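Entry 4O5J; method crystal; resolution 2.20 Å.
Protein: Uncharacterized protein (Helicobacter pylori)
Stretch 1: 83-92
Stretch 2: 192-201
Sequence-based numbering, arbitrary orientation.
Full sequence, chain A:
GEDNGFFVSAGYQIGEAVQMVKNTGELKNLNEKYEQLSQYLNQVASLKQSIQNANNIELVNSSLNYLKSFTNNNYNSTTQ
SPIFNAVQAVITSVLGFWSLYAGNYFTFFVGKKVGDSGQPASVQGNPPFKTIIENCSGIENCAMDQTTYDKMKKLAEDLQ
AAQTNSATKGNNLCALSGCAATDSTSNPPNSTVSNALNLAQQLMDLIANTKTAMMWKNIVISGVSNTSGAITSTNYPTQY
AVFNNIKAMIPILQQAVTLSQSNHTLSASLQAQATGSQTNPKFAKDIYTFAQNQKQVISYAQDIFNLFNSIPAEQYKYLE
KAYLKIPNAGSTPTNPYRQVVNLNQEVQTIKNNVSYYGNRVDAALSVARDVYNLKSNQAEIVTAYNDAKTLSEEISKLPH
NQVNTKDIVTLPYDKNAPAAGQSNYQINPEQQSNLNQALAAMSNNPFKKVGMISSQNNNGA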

# COMPACT_ATOMS: atom_id res chain seq x y z
N ILE A 83 5.10 2.40 -6.00
CA ILE A 83 3.87 1.60 -6.14
C ILE A 83 4.15 0.21 -6.70
O ILE A 83 3.51 -0.77 -6.31
CB ILE A 83 2.81 2.34 -6.98
CG1 ILE A 83 2.39 3.63 -6.28
CG2 ILE A 83 1.58 1.46 -7.24
CD1 ILE A 83 1.99 3.38 -4.79
N PHE A 84 5.13 0.08 -7.59
CA PHE A 84 5.41 -1.23 -8.15
C PHE A 84 5.98 -2.10 -7.05
O PHE A 84 5.62 -3.29 -6.90
CB PHE A 84 6.43 -1.15 -9.30
CG PHE A 84 6.77 -2.48 -9.89
CD1 PHE A 84 5.99 -3.03 -10.94
CD2 PHE A 84 7.85 -3.22 -9.40
CE1 PHE A 84 6.31 -4.29 -11.47
CE2 PHE A 84 8.18 -4.46 -9.93
CZ PHE A 84 7.40 -5.00 -10.98
N ASN A 85 6.88 -1.52 -6.26
CA ASN A 85 7.47 -2.23 -5.15
C ASN A 85 6.35 -2.63 -4.12
O ASN A 85 6.37 -3.73 -3.57
CB ASN A 85 8.55 -1.41 -4.46
CG ASN A 85 8.98 -2.10 -3.16
OD1 ASN A 85 9.73 -3.09 -3.17
ND2 ASN A 85 8.42 -1.64 -2.03
N ALA A 86 5.40 -1.73 -3.89
CA ALA A 86 4.28 -2.04 -3.00
C ALA A 86 3.51 -3.25 -3.56
O ALA A 86 3.15 -4.18 -2.83
CB ALA A 86 3.38 -0.83 -2.86
N VAL A 87 3.23 -3.24 -4.88
CA VAL A 87 2.56 -4.36 -5.49
C VAL A 87 3.33 -5.68 -5.27
O VAL A 87 2.72 -6.70 -4.93
CB VAL A 87 2.38 -4.14 -7.02
CG1 VAL A 87 1.86 -5.40 -7.69
CG2 VAL A 87 1.45 -2.96 -7.27
N GLN A 88 4.64 -5.67 -5.45
CA GLN A 88 5.45 -6.84 -5.20
C GLN A 88 5.25 -7.36 -3.77
O GLN A 88 5.05 -8.59 -3.56
CB GLN A 88 6.93 -6.56 -5.42
CG GLN A 88 7.37 -6.58 -6.89
CD GLN A 88 7.25 -7.98 -7.54
OE1 GLN A 88 6.83 -9.00 -6.93
NE2 GLN A 88 7.65 -8.05 -8.80
N ALA A 89 5.28 -6.46 -2.81
CA ALA A 89 5.10 -6.86 -1.39
C ALA A 89 3.73 -7.49 -1.17
O ALA A 89 3.61 -8.57 -0.56
CB ALA A 89 5.26 -5.65 -0.45
N VAL A 90 2.69 -6.85 -1.66
CA VAL A 90 1.32 -7.33 -1.42
C VAL A 90 1.10 -8.70 -2.08
O VAL A 90 0.59 -9.62 -1.43
CB VAL A 90 0.29 -6.30 -1.91
CG1 VAL A 90 -1.13 -6.88 -1.87
CG2 VAL A 90 0.43 -5.04 -1.05
N ILE A 91 1.52 -8.85 -3.33
CA ILE A 91 1.37 -10.15 -4.04
C ILE A 91 2.16 -11.25 -3.33
O ILE A 91 1.63 -12.32 -3.06
CB ILE A 91 1.86 -10.06 -5.52
CG1 ILE A 91 1.06 -9.05 -6.35
CG2 ILE A 91 1.71 -11.42 -6.20
CD1 ILE A 91 -0.41 -9.28 -6.36
N THR A 92 3.42 -10.98 -3.03
CA THR A 92 4.25 -11.92 -2.29
C THR A 92 3.56 -12.34 -0.98
O THR A 92 3.59 -13.52 -0.59
CB THR A 92 5.57 -11.29 -1.94
OG1 THR A 92 6.27 -11.00 -3.15
CG2 THR A 92 6.41 -12.24 -1.11
N THR A 192 0.06 -7.60 -16.24
CA THR A 192 -0.06 -6.26 -15.70
C THR A 192 -0.21 -6.38 -14.16
O THR A 192 -0.58 -7.48 -13.65
CB THR A 192 -1.28 -5.53 -16.22
OG1 THR A 192 -2.46 -6.23 -15.80
CG2 THR A 192 -1.27 -5.41 -17.80
N VAL A 193 0.09 -5.30 -13.44
CA VAL A 193 -0.12 -5.33 -11.99
C VAL A 193 -1.62 -5.39 -11.72
O VAL A 193 -2.03 -5.97 -10.73
CB VAL A 193 0.47 -4.13 -11.24
CG1 VAL A 193 1.97 -4.04 -11.43
CG2 VAL A 193 -0.11 -2.94 -11.77
N SER A 194 -2.46 -4.79 -12.61
CA SER A 194 -3.91 -4.86 -12.39
C SER A 194 -4.40 -6.29 -12.49
O SER A 194 -5.30 -6.69 -11.76
CB SER A 194 -4.67 -4.04 -13.38
OG SER A 194 -4.29 -2.70 -13.08
N ASN A 195 -3.82 -7.06 -13.40
CA ASN A 195 -4.22 -8.48 -13.54
C ASN A 195 -3.83 -9.23 -12.26
O ASN A 195 -4.62 -9.98 -11.71
CB ASN A 195 -3.47 -9.08 -14.74
CG ASN A 195 -3.70 -10.55 -14.87
OD1 ASN A 195 -4.84 -10.96 -14.91
ND2 ASN A 195 -2.65 -11.35 -14.87
N ALA A 196 -2.63 -8.98 -11.75
CA ALA A 196 -2.18 -9.67 -10.52
C ALA A 196 -3.08 -9.24 -9.32
O ALA A 196 -3.55 -10.12 -8.57
CB ALA A 196 -0.73 -9.36 -10.27
N LEU A 197 -3.32 -7.94 -9.17
CA LEU A 197 -4.17 -7.46 -8.06
C LEU A 197 -5.56 -8.08 -8.15
O LEU A 197 -6.16 -8.47 -7.14
CB LEU A 197 -4.24 -5.96 -8.00
CG LEU A 197 -2.89 -5.35 -7.63
CD1 LEU A 197 -2.96 -3.85 -7.75
CD2 LEU A 197 -2.49 -5.76 -6.20
N ASN A 198 -6.09 -8.19 -9.39
CA ASN A 198 -7.40 -8.77 -9.57
C ASN A 198 -7.45 -10.28 -9.16
O ASN A 198 -8.39 -10.73 -8.54
CB ASN A 198 -7.82 -8.61 -11.05
CG ASN A 198 -9.14 -9.29 -11.32
OD1 ASN A 198 -9.18 -10.34 -11.87
ND2 ASN A 198 -10.19 -8.71 -10.85
N LEU A 199 -6.42 -11.03 -9.53
CA LEU A 199 -6.37 -12.42 -9.15
C LEU A 199 -6.26 -12.52 -7.61
O LEU A 199 -6.94 -13.34 -6.97
CB LEU A 199 -5.20 -13.12 -9.84
CG LEU A 199 -5.37 -13.34 -11.35
CD1 LEU A 199 -4.03 -13.73 -11.98
CD2 LEU A 199 -6.43 -14.38 -11.63
N ALA A 200 -5.40 -11.69 -7.02
CA ALA A 200 -5.21 -11.65 -5.55
C ALA A 200 -6.56 -11.35 -4.88
O ALA A 200 -6.96 -12.06 -3.95
CB ALA A 200 -4.19 -10.58 -5.16
N GLN A 201 -7.25 -10.32 -5.37
CA GLN A 201 -8.53 -9.92 -4.81
C GLN A 201 -9.52 -11.12 -4.84
O GLN A 201 -10.21 -11.42 -3.85
CB GLN A 201 -9.06 -8.71 -5.57
CG GLN A 201 -10.43 -8.25 -5.15
CD GLN A 201 -10.32 -7.45 -3.89
OE1 GLN A 201 -9.74 -6.35 -3.89
NE2 GLN A 201 -10.86 -7.99 -2.77

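What holds these two helices together? Only apolar side chains meet: no hydrogen bond crosses between the stretches, and from Val87 to Thr92 and from Ala196 to Gln201 the backbone amides bond to the carbonyl four residues back. The axes run in roughly the same direction, 28° apart, and come no closer than 10.5 Å, so side chains must span the gap. The contact is modest, burying 288 Å² summed over both sides, and every residue that touches across it is hydrocarbon in its side chain.

How does Ile91 reach the other helix when its CA-to-CB bond points sideways? Its chi1 of -61° and chi2 of -56°, both m, carry the end of the side chain across. Ile91 CD1 is the atom that arrives, 3.9 Å from Ala196 CB, 4.1 Å from Leu197 CD2 and 4.2 Å from Ala200 CB. Ala196 and Ala200 lie one helical turn apart and both point toward the first helix; their short methyls leave space between the backbones for the isoleucine's end. Leu197 also starts sideways, and its m, t rotamer (chi1 -67°, chi2 173°) brings its end nearer, placing CD2 against Ile91 CD1. The longer side chains of Ile91 and Leu197 thus reach into the gap, while the alanines, with no rotamer to choose, offer fixed methyl surfaces.

What does Val193 do at the start of its helix? Its CA-to-CB bond points toward the first helix and, with chi1 at -60° (m), it presents CG1 to two neighbours. Val87, t at 172° and also directed toward its partner, places its CG1 4.0 Å from Val193 CG1. Phe84 begins sideways, but chi1 of 179° (t) extends its ring so that CD1 lies 4.2 Å from the same Val193 CG1, an oblique approach. Branching at CB suits the two valines to this place: each offers a methyl close to its backbone, and little reach is needed where Val87 CA and Val193 CA are 7.1 Å apart.

Where do the polar side chains go? They stay out of the contact. Thr192, just before the second helix, adopts chi1 of 63° (p), which lets its OG1 accept from Asn195 N at 2.9 Å; this N-cap satisfies an amide that the first turn would otherwise leave without a helical partner. In the first helix, Thr92 is buried, yet its m rotamer (-64°) folds OG1 back to donate to Gln88 O at 2.7 Å. Ser194 points away from the first helix and is exposed, leaving the space between the stretches to hydrocarbon.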